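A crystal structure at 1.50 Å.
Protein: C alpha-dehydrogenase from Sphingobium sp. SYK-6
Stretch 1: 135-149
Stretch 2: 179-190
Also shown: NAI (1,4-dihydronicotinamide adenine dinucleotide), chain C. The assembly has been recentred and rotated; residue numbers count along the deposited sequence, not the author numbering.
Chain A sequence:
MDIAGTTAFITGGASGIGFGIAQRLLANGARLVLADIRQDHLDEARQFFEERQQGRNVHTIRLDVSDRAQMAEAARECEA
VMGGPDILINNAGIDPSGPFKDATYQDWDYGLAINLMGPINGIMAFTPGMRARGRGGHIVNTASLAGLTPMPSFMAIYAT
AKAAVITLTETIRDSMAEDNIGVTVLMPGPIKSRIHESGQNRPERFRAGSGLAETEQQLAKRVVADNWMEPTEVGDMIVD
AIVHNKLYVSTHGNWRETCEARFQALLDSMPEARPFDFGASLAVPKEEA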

# COMPACT_ATOMS: atom_id res chain seq x y z
N ARG A 135 6.39 -21.53 -20.19
CA ARG A 135 5.65 -22.69 -19.72
C ARG A 135 4.64 -22.33 -18.64
O ARG A 135 4.17 -23.20 -17.91
CB ARG A 135 6.57 -23.82 -19.27
CG ARG A 135 7.63 -23.46 -18.28
CD ARG A 135 8.56 -24.65 -18.09
NE ARG A 135 9.52 -24.45 -17.00
CZ ARG A 135 10.83 -24.22 -17.16
NH1 ARG A 135 11.37 -24.16 -18.37
NH2 ARG A 135 11.60 -24.04 -16.09
N GLY A 136 4.29 -21.05 -18.57
CA GLY A 136 3.33 -20.58 -17.59
C GLY A 136 3.93 -20.59 -16.21
O GLY A 136 5.13 -20.72 -16.03
N GLY A 137 3.08 -20.46 -15.21
CA GLY A 137 3.57 -20.46 -13.85
C GLY A 137 2.48 -19.93 -12.94
O GLY A 137 1.32 -19.82 -13.34
N HIS A 138 2.86 -19.64 -11.71
CA HIS A 138 1.91 -19.13 -10.74
C HIS A 138 2.64 -18.28 -9.73
O HIS A 138 3.78 -18.57 -9.38
CB HIS A 138 1.16 -20.26 -10.03
CG HIS A 138 -0.17 -19.85 -9.51
ND1 HIS A 138 -1.29 -19.84 -10.30
CD2 HIS A 138 -0.55 -19.35 -8.31
CE1 HIS A 138 -2.32 -19.39 -9.60
NE2 HIS A 138 -1.89 -19.09 -8.39
N ILE A 139 1.97 -17.25 -9.24
CA ILE A 139 2.46 -16.39 -8.18
C ILE A 139 1.47 -16.40 -7.02
O ILE A 139 0.27 -16.22 -7.23
CB ILE A 139 2.58 -14.91 -8.64
CG1 ILE A 139 3.42 -14.82 -9.91
CG2 ILE A 139 3.15 -14.01 -7.54
CD1 ILE A 139 3.41 -13.47 -10.52
N VAL A 140 1.98 -16.63 -5.81
CA VAL A 140 1.18 -16.51 -4.61
C VAL A 140 1.80 -15.41 -3.77
O VAL A 140 2.99 -15.46 -3.47
CB VAL A 140 1.18 -17.80 -3.76
CG1 VAL A 140 0.36 -17.62 -2.49
CG2 VAL A 140 0.65 -18.98 -4.56
N ASN A 141 1.01 -14.41 -3.40
CA ASN A 141 1.45 -13.39 -2.45
C ASN A 141 0.74 -13.58 -1.13
O ASN A 141 -0.47 -13.69 -1.11
CB ASN A 141 1.10 -11.98 -2.99
CG ASN A 141 1.86 -11.66 -4.26
OD1 ASN A 141 3.01 -12.05 -4.43
ND2 ASN A 141 1.20 -10.97 -5.19
N THR A 142 1.48 -13.58 -0.03
CA THR A 142 0.83 -13.70 1.27
C THR A 142 0.51 -12.32 1.82
O THR A 142 1.41 -11.57 2.17
CB THR A 142 1.68 -14.43 2.29
OG1 THR A 142 2.10 -15.70 1.74
CG2 THR A 142 0.89 -14.65 3.56
N ALA A 143 -0.78 -12.00 1.86
CA ALA A 143 -1.21 -10.76 2.49
C ALA A 143 -1.65 -11.11 3.92
O ALA A 143 -0.87 -11.69 4.68
CB ALA A 143 -2.30 -10.11 1.67
N SER A 144 -2.90 -10.78 4.28
CA SER A 144 -3.45 -11.07 5.59
C SER A 144 -4.91 -10.65 5.58
O SER A 144 -5.28 -9.75 4.83
CB SER A 144 -2.75 -10.26 6.67
OG SER A 144 -3.41 -10.48 7.92
N LEU A 145 -5.74 -11.26 6.43
CA LEU A 145 -7.09 -10.75 6.61
C LEU A 145 -7.03 -9.36 7.26
O LEU A 145 -7.98 -8.59 7.16
CB LEU A 145 -7.94 -11.70 7.42
CG LEU A 145 -8.39 -12.93 6.64
CD1 LEU A 145 -9.03 -13.99 7.55
CD2 LEU A 145 -9.37 -12.55 5.55
N ALA A 146 -5.90 -9.02 7.87
CA ALA A 146 -5.70 -7.68 8.42
C ALA A 146 -5.63 -6.60 7.33
O ALA A 146 -5.67 -5.40 7.62
CB ALA A 146 -4.47 -7.62 9.28
N GLY A 147 -5.51 -7.02 6.08
CA GLY A 147 -5.52 -6.10 4.97
C GLY A 147 -6.92 -5.83 4.48
O GLY A 147 -7.10 -5.00 3.59
N LEU A 148 -7.90 -6.49 5.08
CA LEU A 148 -9.28 -6.42 4.62
C LEU A 148 -10.26 -5.98 5.71
O LEU A 148 -11.09 -5.09 5.49
CB LEU A 148 -9.70 -7.80 4.11
CG LEU A 148 -10.72 -7.89 3.00
CD1 LEU A 148 -10.19 -7.16 1.76
CD2 LEU A 148 -10.99 -9.37 2.71
N THR A 149 -10.19 -6.60 6.88
CA THR A 149 -11.06 -6.25 7.99
C THR A 149 -10.52 -5.02 8.71
O THR A 149 -9.31 -4.81 8.75
CB THR A 149 -11.21 -7.44 8.96
OG1 THR A 149 -12.40 -7.29 9.75
CG2 THR A 149 -10.00 -7.60 9.84
N ASP A 179 0.80 -14.53 -20.24
CA ASP A 179 1.84 -15.55 -20.37
C ASP A 179 1.51 -16.79 -19.54
O ASP A 179 2.40 -17.54 -19.14
CB ASP A 179 3.19 -14.95 -19.96
CG ASP A 179 3.67 -13.90 -20.94
OD1 ASP A 179 4.09 -14.30 -22.05
OD2 ASP A 179 3.60 -12.69 -20.60
N ASN A 180 0.21 -17.01 -19.32
CA ASN A 180 -0.30 -18.18 -18.63
C ASN A 180 0.31 -18.33 -17.24
O ASN A 180 0.60 -19.44 -16.78
CB ASN A 180 -0.06 -19.43 -19.48
CG ASN A 180 -0.84 -20.63 -18.98
OD1 ASN A 180 -1.88 -20.50 -18.34
ND2 ASN A 180 -0.33 -21.83 -19.29
N ILE A 181 0.50 -17.19 -16.58
CA ILE A 181 0.90 -17.16 -15.19
C ILE A 181 -0.31 -16.75 -14.37
O ILE A 181 -0.84 -15.63 -14.52
CB ILE A 181 2.05 -16.17 -14.97
CG1 ILE A 181 3.30 -16.60 -15.77
CG2 ILE A 181 2.39 -16.05 -13.47
CD1 ILE A 181 4.35 -15.50 -15.87
N GLY A 182 -0.77 -17.64 -13.51
CA GLY A 182 -1.85 -17.31 -12.59
C GLY A 182 -1.39 -16.64 -11.33
O GLY A 182 -0.20 -16.69 -11.00
N VAL A 183 -2.30 -15.97 -10.63
CA VAL A 183 -1.96 -15.32 -9.37
C VAL A 183 -2.99 -15.60 -8.28
O VAL A 183 -4.16 -15.82 -8.55
CB VAL A 183 -1.77 -13.79 -9.51
CG1 VAL A 183 -0.77 -13.47 -10.61
CG2 VAL A 183 -3.09 -13.08 -9.79
N THR A 184 -2.50 -15.61 -7.04
CA THR A 184 -3.31 -15.85 -5.86
C THR A 184 -2.83 -14.92 -4.76
O THR A 184 -1.64 -14.77 -4.55
CB THR A 184 -3.14 -17.28 -5.34
OG1 THR A 184 -3.56 -18.22 -6.34
CG2 THR A 184 -3.93 -17.52 -4.06
N VAL A 185 -3.76 -14.31 -4.04
CA VAL A 185 -3.42 -13.65 -2.79
C VAL A 185 -3.99 -14.48 -1.65
O VAL A 185 -5.19 -14.80 -1.62
CB VAL A 185 -3.85 -12.17 -2.72
CG1 VAL A 185 -5.34 -12.00 -2.93
CG2 VAL A 185 -3.41 -11.57 -1.39
N LEU A 186 -3.09 -14.87 -0.75
CA LEU A 186 -3.42 -15.60 0.46
C LEU A 186 -3.64 -14.63 1.60
O LEU A 186 -2.80 -13.77 1.86
CB LEU A 186 -2.26 -16.55 0.76
CG LEU A 186 -2.28 -17.27 2.11
CD1 LEU A 186 -3.49 -18.15 2.29
CD2 LEU A 186 -0.98 -18.06 2.27
N MET A 187 -4.78 -14.77 2.27
CA MET A 187 -5.18 -13.90 3.36
C MET A 187 -5.42 -14.74 4.61
O MET A 187 -6.52 -15.27 4.81
CB MET A 187 -6.43 -13.11 2.96
CG MET A 187 -6.14 -12.16 1.82
SD MET A 187 -7.63 -11.49 1.03
CE MET A 187 -8.24 -12.93 0.21
N PRO A 188 -4.36 -14.93 5.41
CA PRO A 188 -4.57 -15.76 6.58
C PRO A 188 -5.17 -15.05 7.78
O PRO A 188 -5.01 -13.83 7.97
CB PRO A 188 -3.16 -16.25 6.94
CG PRO A 188 -2.31 -16.00 5.72
CD PRO A 188 -2.92 -14.76 5.11
N GLY A 189 -5.83 -15.86 8.61
CA GLY A 189 -6.08 -15.59 10.00
C GLY A 189 -4.93 -16.18 10.81
O GLY A 189 -3.83 -16.34 10.30
N PRO A 190 -5.18 -16.50 12.08
CA PRO A 190 -4.08 -16.96 12.95
C PRO A 190 -3.52 -18.34 12.61
O PRO A 190 -4.23 -19.35 12.71
CB PRO A 190 -4.72 -16.96 14.34
CG PRO A 190 -5.98 -16.18 14.22
CD PRO A 190 -6.45 -16.33 12.80
PA NAI C . 7.40 -16.74 10.21
O1A NAI C . 8.24 -15.70 10.88
O2A NAI C . 7.29 -18.09 10.90
O5B NAI C . 7.90 -16.98 8.73
C5B NAI C . 8.36 -15.89 7.98
C4B NAI C . 9.73 -16.18 7.52
O4B NAI C . 10.06 -15.06 6.64
C3B NAI C . 10.76 -16.27 8.56
O3B NAI C . 11.55 -17.48 8.45
C2B NAI C . 11.56 -15.07 8.39
O2B NAI C . 12.93 -15.22 8.79
C1B NAI C . 11.40 -14.70 6.98
N9A NAI C . 11.65 -13.31 6.71
C8A NAI C . 11.26 -12.21 7.45
N7A NAI C . 11.73 -11.09 6.89
C5A NAI C . 12.43 -11.42 5.76
C6A NAI C . 13.14 -10.73 4.78
N6A NAI C . 13.29 -9.34 4.88
N1A NAI C . 13.73 -11.40 3.76
C2A NAI C . 13.63 -12.75 3.69
N3A NAI C . 12.97 -13.47 4.61
C4A NAI C . 12.37 -12.84 5.64
O3 NAI C . 5.96 -16.07 10.13
PN NAI C . 4.68 -16.40 9.21
O1N NAI C . 4.76 -17.78 8.57
O2N NAI C . 3.50 -16.21 10.13
O5D NAI C . 4.74 -15.26 8.08
C5D NAI C . 4.50 -15.54 6.70
C4D NAI C . 3.58 -14.53 6.13
O4D NAI C . 2.23 -14.78 6.67
C3D NAI C . 3.91 -13.14 6.47
O3D NAI C . 3.81 -12.33 5.28
C2D NAI C . 2.91 -12.72 7.45
O2D NAI C . 2.70 -11.31 7.41
C1D NAI C . 1.72 -13.45 7.06
N1N NAI C . 0.68 -13.67 8.00
C2N NAI C . 0.80 -14.50 9.09
C3N NAI C . -0.28 -14.68 9.94
C7N NAI C . -0.18 -15.57 11.13
O7N NAI C . -1.08 -15.64 11.98
N7N NAI C . 1.00 -16.43 11.22
C4N NAI C . -1.50 -14.06 9.70
C5N NAI C . -1.62 -13.28 8.57
C6N NAI C . -0.56 -13.10 7.73
O HOH W 1 5.17 -18.45 -19.52
O HOH W 2 -4.86 -12.08 10.42

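Strands 137-142 and 181-187 lie side by side as parallel neighbours in a sheet, their N-to-C directions 18° apart, and together the two stretches bury 920 Å². The register runs without a break from Gly137 beside Ile181 to Thr142 beside Leu186. Hydrogen bonds alternate in the parallel pattern: Gly137 N to Asn180 O (3.1 Å), Gly182 N to Gly137 O (3.0 Å), Ile139 N to Gly182 O (2.8 Å), Thr184 N to Ile139 O (2.8 Å), Asn141 N to Thr184 O (2.9 Å), Leu186 N to Asn141 O (2.9 Å) and Ala143 N to Leu186 O (2.7 Å). Odd-numbered residues of the first stretch thus bond to even-numbered residues of the second, while CA-H...O contacts, such as Val183 CA to Ile139 O at 3.2 Å, fill the gaps between the rungs. Beyond the strands, Leu145 N reaches Pro188 O (3.1 Å) in a nearly straight bond, and the buried Ser144 N is left without a partner.

Glycines suit the tight entry. Gly136 has a positive phi, and a CB there would sit 2.6 Å from Asn180 O; the backbone angles of Gly137 likewise call for glycine. The O of a water accepts from Gly136 N (2.9 Å) and lies 2.9 Å from Asp179 O, within hydrogen-bonding reach.

On the face carrying His138, Val140 and Thr142, the imidazole folds over its neighbour strand, with Gly182 C and Val183 N over one ring face. A CB on Gly182 would lie 2.7 Å from His138 ND1, so glycine leaves the ring its room. At the ring edge, His138 NE2 donates to Thr184 OG1 at 2.8 Å and 174°, a polar tie between buried side chains. Farther along, Val140 CG1 meets Leu186 CB at 4.3 Å.

The other face is largely aliphatic. Ile139 CG1 packs on Ile181 CG2 (3.9 Å) and Ile139 CB on Val183 CG1 (4.1 Å), branched side chains well suited to extended backbone. Asn141 shares this face, its amide satisfied elsewhere in the structure. Just past the end of the first strand, the small Ala143 lets its CB approach Val185 CG2 to 3.6 Å; in the second strand, Met187 packs against two leucines on one side, with Leu145 CD2 4.0 Å from Met187 CB and Leu148 CD2 4.3 Å from Met187 SD.

At or just beyond the C-terminal ends of the two strands, the chain meets the dinucleotide: Thr142 CG2 lies 3.4 Å from NAI O4D, Ala143 O 3.4 Å from NAI C6N and Pro188 O 3.5 Å from NAI C5N, as befits a dehydrogenase.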